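Local atomic coordinates of fructose-1,6-bisphosphatase/inositol-1-monophosphatase (PDB entry 2P3N), a protein that catalyses, with magnesium, removal of phosphate from inositol phosphates and fructose 1,6-bisphosphate, acting as a broad-specificity homotetrameric phosphatase. Residues 182-186 with 187-191; 15-18 with 19-22; 8-11 with 12-16. All coordinates share one frame; numbering follows the deposited sequence.

Contact 1 (182-186 with 187-191)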
loop_
_atom_site.group_PDB
_atom_site.type_symbol
_atom_site.label_atom_id
_atom_site.label_comp_id
_atom_site.label_asym_id
_atom_site.label_seq_id
_atom_site.Cartn_x
_atom_site.Cartn_y
_atom_site.Cartn_z
ATOM N N ALA A 182 -15.729 -12.662 4.729
ATOM C CA ALA A 182 -15.459 -11.356 5.337
ATOM C C ALA A 182 -15.890 -10.207 4.434
ATOM O O ALA A 182 -16.273 -9.142 4.914
ATOM C CB ALA A 182 -13.982 -11.230 5.661
ATOM N N TYR A 183 -15.823 -10.423 3.126
ATOM C CA TYR A 183 -16.225 -9.396 2.192
ATOM C C TYR A 183 -17.714 -9.099 2.305
ATOM O O TYR A 183 -18.139 -7.977 2.044
ATOM C CB TYR A 183 -15.871 -9.812 0.763
ATOM C CG TYR A 183 -14.493 -9.361 0.321
ATOM C CD1 TYR A 183 -13.597 -8.776 1.230
ATOM C CD2 TYR A 183 -14.074 -9.531 -0.995
ATOM C CE1 TYR A 183 -12.311 -8.374 0.834
ATOM C CE2 TYR A 183 -12.799 -9.136 -1.402
ATOM C CZ TYR A 183 -11.922 -8.561 -0.485
ATOM O OH TYR A 183 -10.654 -8.194 -0.884
ATOM N N VAL A 184 -18.513 -10.092 2.692
ATOM C CA VAL A 184 -19.946 -9.849 2.828
ATOM C C VAL A 184 -20.141 -8.996 4.072
ATOM O O VAL A 184 -20.994 -8.108 4.109
ATOM C CB VAL A 184 -20.783 -11.171 2.971
ATOM C CG1 VAL A 184 -20.254 -12.250 2.035
ATOM C CG2 VAL A 184 -20.796 -11.641 4.409
ATOM N N GLY A 185 -19.336 -9.268 5.092
ATOM C CA GLY A 185 -19.433 -8.508 6.321
ATOM C C GLY A 185 -19.067 -7.056 6.090
ATOM O O GLY A 185 -19.544 -6.181 6.801
ATOM N N ALA A 186 -18.221 -6.798 5.090
ATOM C CA ALA A 186 -17.773 -5.441 4.766
ATOM C C ALA A 186 -18.641 -4.790 3.699
ATOM O O ALA A 186 -18.343 -3.692 3.251
ATOM C CB ALA A 186 -16.321 -5.461 4.296
ATOM N N GLY A 187 -19.704 -5.477 3.292
ATOM C CA GLY A 187 -20.605 -4.941 2.282
ATOM C C GLY A 187 -20.131 -5.049 0.836
ATOM O O GLY A 187 -20.840 -4.659 -0.093
ATOM N N ARG A 188 -18.935 -5.585 0.634
ATOM C CA ARG A 188 -18.402 -5.712 -0.708
ATOM C C ARG A 188 -19.195 -6.687 -1.568
ATOM O O ARG A 188 -19.384 -6.444 -2.760
ATOM C CB ARG A 188 -16.933 -6.115 -0.638
ATOM C CG ARG A 188 -16.099 -5.112 0.138
ATOM C CD ARG A 188 -14.630 -5.305 -0.107
ATOM N NE ARG A 188 -13.868 -4.212 0.469
ATOM C CZ ARG A 188 -12.556 -4.075 0.332
ATOM N NH1 ARG A 188 -11.870 -4.973 -0.364
ATOM N NH2 ARG A 188 -11.940 -3.036 0.881
ATOM N N VAL A 189 -19.631 -7.802 -0.984
ATOM C CA VAL A 189 -20.449 -8.770 -1.717
ATOM C C VAL A 189 -21.742 -8.919 -0.968
ATOM O O VAL A 189 -21.841 -8.509 0.191
ATOM C CB VAL A 189 -19.822 -10.174 -1.845
ATOM C CG1 VAL A 189 -18.816 -10.181 -2.979
ATOM C CG2 VAL A 189 -19.205 -10.606 -0.524
ATOM N N ASP A 190 -22.729 -9.523 -1.622
ATOM C CA ASP A 190 -24.039 -9.679 -1.014
ATOM C C ASP A 190 -24.262 -11.017 -0.334
ATOM O O ASP A 190 -25.005 -11.108 0.640
ATOM C CB ASP A 190 -25.104 -9.390 -2.071
ATOM C CG ASP A 190 -25.020 -7.953 -2.587
ATOM O OD1 ASP A 190 -25.212 -7.017 -1.777
ATOM O OD2 ASP A 190 -24.748 -7.754 -3.791
ATOM N N PHE A 191 -23.605 -12.052 -0.837
ATOM C CA PHE A 191 -23.728 -13.368 -0.234
ATOM C C PHE A 191 -22.625 -14.294 -0.715
ATOM O O PHE A 191 -22.102 -14.138 -1.824
ATOM C CB PHE A 191 -25.111 -13.968 -0.522
ATOM C CG PHE A 191 -25.437 -14.081 -1.986
ATOM C CD1 PHE A 191 -24.873 -15.085 -2.765
ATOM C CD2 PHE A 191 -26.304 -13.174 -2.589
ATOM C CE1 PHE A 191 -25.166 -15.185 -4.133
ATOM C CE2 PHE A 191 -26.607 -13.260 -3.956
ATOM C CZ PHE A 191 -26.038 -14.267 -4.729
#
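Val184 and Val189 form the tight part of this helix exit: CG1 of Val184 lies 3.2 Å from CG2 of Val189, closer than methyl groups normally pack. Val189 CG2 also comes 3.7 Å from Tyr183 CB, wedging between the two helical residues. Beside it Arg188 runs extended across the Tyr183 ring, its CD 3.9 Å from the ring centroid and almost on the ring normal, a CH-pi contact over one face. The guanidinium continues beyond the ring, its plane 43° from the ring plane, to a salt bridge with Glu118, which also accepts a hydrogen bond from Tyr183 OH. The carbonyl of Tyr183 receives weak bonds from both Arg188 N and Val189 N. The turn itself is looser and partly exposed. Gly187 has positive phi (79°) in a Schellman motif, where a side chain would run into Ala186 O, and Ala186 CB gets no nearer than 4.2 Å to Arg188 CG. Strand 118-123 lies under Ala186 through Leu120, strand 127-130 meets Ala186 and Arg188 through Phe130, and Phe233 of strand 230-234 covers Val184 as the chain enters strand 191-195.

Contact 2 (15-18 with 19-22)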
loop_
_atom_site.group_PDB
_atom_site.type_symbol
_atom_site.label_atom_id
_atom_site.label_comp_id
_atom_site.label_asym_id
_atom_site.label_seq_id
_atom_site.Cartn_x
_atom_site.Cartn_y
_atom_site.Cartn_z
ATOM N N GLY A 15 1.908 -12.279 7.783
ATOM C CA GLY A 15 1.547 -11.921 6.422
ATOM C C GLY A 15 2.753 -11.541 5.593
ATOM O O GLY A 15 2.797 -11.802 4.385
ATOM N N HIS A 16 3.747 -10.932 6.238
ATOM C CA HIS A 16 4.962 -10.510 5.545
ATOM C C HIS A 16 5.847 -11.674 5.119
ATOM O O HIS A 16 6.545 -11.592 4.108
ATOM C CB HIS A 16 5.754 -9.552 6.426
ATOM C CG HIS A 16 5.079 -8.237 6.627
ATOM N ND1 HIS A 16 4.850 -7.355 5.592
ATOM C CD2 HIS A 16 4.555 -7.663 7.736
ATOM C CE1 HIS A 16 4.213 -6.296 6.056
ATOM N NE2 HIS A 16 4.020 -6.457 7.355
ATOM N N LEU A 17 5.832 -12.753 5.895
ATOM C CA LEU A 17 6.629 -13.914 5.556
ATOM C C LEU A 17 6.039 -14.511 4.299
ATOM O O LEU A 17 6.763 -15.026 3.457
ATOM C CB LEU A 17 6.584 -14.947 6.673
ATOM C CG LEU A 17 6.991 -16.342 6.210
ATOM C CD1 LEU A 17 8.475 -16.358 5.941
ATOM C CD2 LEU A 17 6.617 -17.363 7.256
ATOM N N LEU A 18 4.715 -14.448 4.178
ATOM C CA LEU A 18 4.030 -14.994 3.014
ATOM C C LEU A 18 4.338 -14.170 1.777
ATOM O O LEU A 18 4.405 -14.706 0.671
ATOM C CB LEU A 18 2.509 -15.018 3.228
ATOM C CG LEU A 18 1.930 -15.980 4.271
ATOM C CD1 LEU A 18 0.429 -15.890 4.251
ATOM C CD2 LEU A 18 2.364 -17.390 3.974
ATOM N N MET A 19 4.523 -12.867 1.964
ATOM C CA MET A 19 4.815 -11.982 0.850
ATOM C C MET A 19 6.174 -12.280 0.233
ATOM O O MET A 19 6.390 -12.059 -0.958
ATOM C CB MET A 19 4.748 -10.534 1.304
ATOM C CG MET A 19 3.334 -10.059 1.557
ATOM S SD MET A 19 2.266 -10.161 0.109
ATOM C CE MET A 19 2.708 -8.646 -0.700
ATOM N N ILE A 20 7.088 -12.781 1.053
ATOM C CA ILE A 20 8.411 -13.134 0.578
ATOM C C ILE A 20 8.289 -14.190 -0.518
ATOM O O ILE A 20 8.960 -14.119 -1.547
ATOM C CB ILE A 20 9.269 -13.732 1.719
ATOM C CG1 ILE A 20 9.619 -12.645 2.732
ATOM C CG2 ILE A 20 10.515 -14.386 1.142
ATOM C CD1 ILE A 20 10.561 -13.075 3.810
ATOM N N HIS A 21 7.391 -15.141 -0.300
ATOM C CA HIS A 21 7.206 -16.260 -1.203
ATOM C C HIS A 21 6.022 -16.218 -2.158
ATOM O O HIS A 21 5.837 -17.134 -2.965
ATOM C CB HIS A 21 7.129 -17.525 -0.359
ATOM C CG HIS A 21 8.286 -17.684 0.580
ATOM N ND1 HIS A 21 9.525 -18.124 0.165
ATOM C CD2 HIS A 21 8.411 -17.397 1.897
ATOM C CE1 HIS A 21 10.365 -18.096 1.185
ATOM N NE2 HIS A 21 9.713 -17.659 2.247
ATOM N N TRP A 22 5.219 -15.171 -2.069
ATOM C CA TRP A 22 4.046 -15.046 -2.910
ATOM C C TRP A 22 4.389 -15.263 -4.383
ATOM O O TRP A 22 5.316 -14.649 -4.910
ATOM C CB TRP A 22 3.419 -13.674 -2.673
ATOM C CG TRP A 22 2.141 -13.436 -3.387
ATOM C CD1 TRP A 22 1.147 -14.345 -3.643
ATOM C CD2 TRP A 22 1.694 -12.191 -3.922
ATOM N NE1 TRP A 22 0.108 -13.736 -4.309
ATOM C CE2 TRP A 22 0.419 -12.414 -4.492
ATOM C CE3 TRP A 22 2.245 -10.909 -3.974
ATOM C CZ2 TRP A 22 -0.310 -11.395 -5.112
ATOM C CZ3 TRP A 22 1.520 -9.898 -4.590
ATOM C CH2 TRP A 22 0.256 -10.147 -5.151
#
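His21 lays its imidazole alongside the last turns of the helix, CD2 3.3 Å from the carbonyl O of Leu17 and NE2 4.1 Å from Leu17 CD1. The two side chains meet at a slant, and the oxygen approaches the ring obliquely. Ile20 CG2 sits 3.5 Å above the middle of one face of the His21 ring, and Leu17 meets the CD2-NE2 part of it. His21 also packs on Ile41 of helix 40-56 and Phe87 of helix 84-89. An alanine here would remove this ring, and would probably leave Leu17 CD1 and Ile20 CG2 without their shared partner, opening a gap beside Phe87 and Ile41. Two residues earlier, Met19 has CG anti to its carbonyl carbon and beside the backbone N (chi1 -73°), which brings CG to 3.4 Å from Gly15 O. That oxygen also accepts a hydrogen bond from Met19 N, at 3.2 Å. Ile20 N divides its bonding weakly between His16 O and Leu17 O, and His21 N reaches Leu18 O weakly at 3.2 Å, three residues back instead of four. Leu18 packs against Ile41, Ala45, Phe87, Phe94 and the side chain of Ile81, a residue of the magnesium site. Met19 packs on His16 of the third subunit, and His16 on Met19 of that subunit. Trp22 donates NE1 to Leu91 O and lies on Arg188 of the second subunit. No side-chain hydrogen bond is seen across the contact; side-chain atoms lie mostly against backbone carbonyls of the preceding turn, with Leu17 CD1 against His21 and Ile20, which is consistent with packing, more than strong polar bonds, setting the fit.

Contact 3 (8-11 with 12-16)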
loop_
_atom_site.group_PDB
_atom_site.type_symbol
_atom_site.label_atom_id
_atom_site.label_comp_id
_atom_site.label_asym_id
_atom_site.label_seq_id
_atom_site.Cartn_x
_atom_site.Cartn_y
_atom_site.Cartn_z
ATOM N N ILE A 8 -4.526 -9.756 15.463
ATOM C CA ILE A 8 -4.316 -8.802 14.388
ATOM C C ILE A 8 -2.828 -8.616 14.126
ATOM O O ILE A 8 -2.375 -8.742 12.981
ATOM C CB ILE A 8 -4.937 -7.444 14.736
ATOM C CG1 ILE A 8 -6.461 -7.587 14.790
ATOM C CG2 ILE A 8 -4.529 -6.393 13.708
ATOM C CD1 ILE A 8 -7.180 -6.384 15.382
ATOM N N LYS A 9 -2.067 -8.331 15.177
ATOM C CA LYS A 9 -0.639 -8.117 15.025
ATOM C C LYS A 9 0.126 -9.354 14.584
ATOM O O LYS A 9 1.133 -9.248 13.897
ATOM C CB LYS A 9 -0.067 -7.583 16.332
ATOM C CG LYS A 9 -0.766 -6.314 16.753
ATOM C CD LYS A 9 -0.121 -5.654 17.946
ATOM C CE LYS A 9 -0.817 -4.344 18.216
ATOM N NZ LYS A 9 -0.391 -3.737 19.492
ATOM N N LEU A 10 -0.362 -10.525 14.971
ATOM C CA LEU A 10 0.278 -11.792 14.626
ATOM C C LEU A 10 0.083 -12.082 13.153
ATOM O O LEU A 10 1.027 -12.408 12.444
ATOM C CB LEU A 10 -0.344 -12.942 15.417
ATOM C CG LEU A 10 0.506 -14.022 16.082
ATOM C CD1 LEU A 10 -0.407 -15.215 16.315
ATOM C CD2 LEU A 10 1.698 -14.428 15.234
ATOM N N LEU A 11 -1.154 -11.987 12.689
ATOM C CA LEU A 11 -1.414 -12.260 11.289
ATOM C C LEU A 11 -0.781 -11.208 10.396
ATOM O O LEU A 11 -0.405 -11.500 9.267
ATOM C CB LEU A 11 -2.919 -12.339 11.017
ATOM C CG LEU A 11 -3.715 -13.445 11.717
ATOM C CD1 LEU A 11 -4.689 -14.012 10.720
ATOM C CD2 LEU A 11 -2.809 -14.536 12.257
ATOM N N ARG A 12 -0.665 -9.985 10.906
ATOM C CA ARG A 12 -0.067 -8.917 10.128
ATOM C C ARG A 12 1.424 -9.136 9.983
ATOM O O ARG A 12 2.005 -8.797 8.957
ATOM C CB ARG A 12 -0.357 -7.557 10.761
ATOM C CG ARG A 12 -1.688 -6.967 10.315
ATOM C CD ARG A 12 -2.042 -5.679 11.026
ATOM N NE ARG A 12 -3.240 -5.088 10.442
ATOM C CZ ARG A 12 -3.809 -3.960 10.858
ATOM N NH1 ARG A 12 -3.297 -3.282 11.877
ATOM N NH2 ARG A 12 -4.895 -3.501 10.245
ATOM N N LYS A 13 2.038 -9.735 10.996
ATOM C CA LYS A 13 3.471 -10.008 10.974
ATOM C C LYS A 13 3.750 -11.209 10.058
ATOM O O LYS A 13 4.604 -11.155 9.170
ATOM C CB LYS A 13 3.962 -10.306 12.392
ATOM C CG LYS A 13 5.470 -10.455 12.540
ATOM C CD LYS A 13 5.788 -11.161 13.854
ATOM C CE LYS A 13 7.291 -11.221 14.161
ATOM N NZ LYS A 13 7.866 -9.903 14.567
ATOM N N VAL A 14 3.016 -12.291 10.277
ATOM C CA VAL A 14 3.178 -13.485 9.469
ATOM C C VAL A 14 2.862 -13.174 8.006
ATOM O O VAL A 14 3.479 -13.727 7.091
ATOM C CB VAL A 14 2.256 -14.610 9.978
ATOM C CG1 VAL A 14 2.454 -15.865 9.150
ATOM C CG2 VAL A 14 2.546 -14.890 11.445
ATOM N N GLY A 15 1.908 -12.279 7.783
ATOM C CA GLY A 15 1.547 -11.921 6.422
ATOM C C GLY A 15 2.753 -11.541 5.593
ATOM O O GLY A 15 2.797 -11.802 4.385
ATOM N N HIS A 16 3.747 -10.932 6.238
ATOM C CA HIS A 16 4.962 -10.510 5.545
ATOM C C HIS A 16 5.847 -11.674 5.119
ATOM O O HIS A 16 6.545 -11.592 4.108
ATOM C CB HIS A 16 5.754 -9.552 6.426
ATOM C CG HIS A 16 5.079 -8.237 6.627
ATOM N ND1 HIS A 16 4.850 -7.355 5.592
ATOM C CD2 HIS A 16 4.555 -7.663 7.736
ATOM C CE1 HIS A 16 4.213 -6.296 6.056
ATOM N NE2 HIS A 16 4.020 -6.457 7.355
#
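In the middle of the N-terminal helix 2-21, two i to i+4 pairs pack side by side, Ile8 with Arg12 and Leu10 with Val14. CG2 of Ile8 stands 3.5 Å above one face of the Arg12 guanidinium plane, toward its rim, and 3.7 Å from Arg12 CD. An extended chain from CG to NE brings the Arg12 head group there, where its nitrogens have several partners: NE bonds Thr119 OG1, NH1 forms a salt bridge to Glu133 of the fourth subunit, and NH2 bonds Asn131 O of the same subunit. These bonds probably fix the rotation of the flat group and balance its charge. Leu10 CD2 meets Val14 CG2 at 3.9 Å, and Val14 CG2 also lies 3.1 Å from Leu10 O. The same oxygen accepts Val14 N at 2.9 Å in an almost straight bond (176°). Gly15 N donates to Leu11 O, also at 2.9 Å; a beta carbon on this glycine would sit tightly against that oxygen. Lys9 pairs with Asp5 and with Arg134 O of the fourth subunit. On the inner flank Leu10 and Val14 pack on helix 40-56 through Ile49, while Leu11 rests on Ile96 and Leu98 of strand 95-102 and on His112 of strand 105-113.

In the fold
From the N terminus, contact 3 comes first, inside helix 2-21, and contact 2 follows on the same helix, sharing Gly15 and His16 with it; their centres are 10 Å apart. Neither closes a loop between distant parts of the chain: both join successive helical turns. Side chains of both pack on helix 40-56, and both also meet the third subunit. Contact 1 opens much later, at the end of helix 177-185, and closes only the short turn into strand 191-195. It neither nests in nor crosses the others, with centres about 22 Å from contact 3 and 25 Å from contact 2. It ties that turn to the five-stranded sheet, and to strands 118-123 and 127-130 of the seven-stranded one.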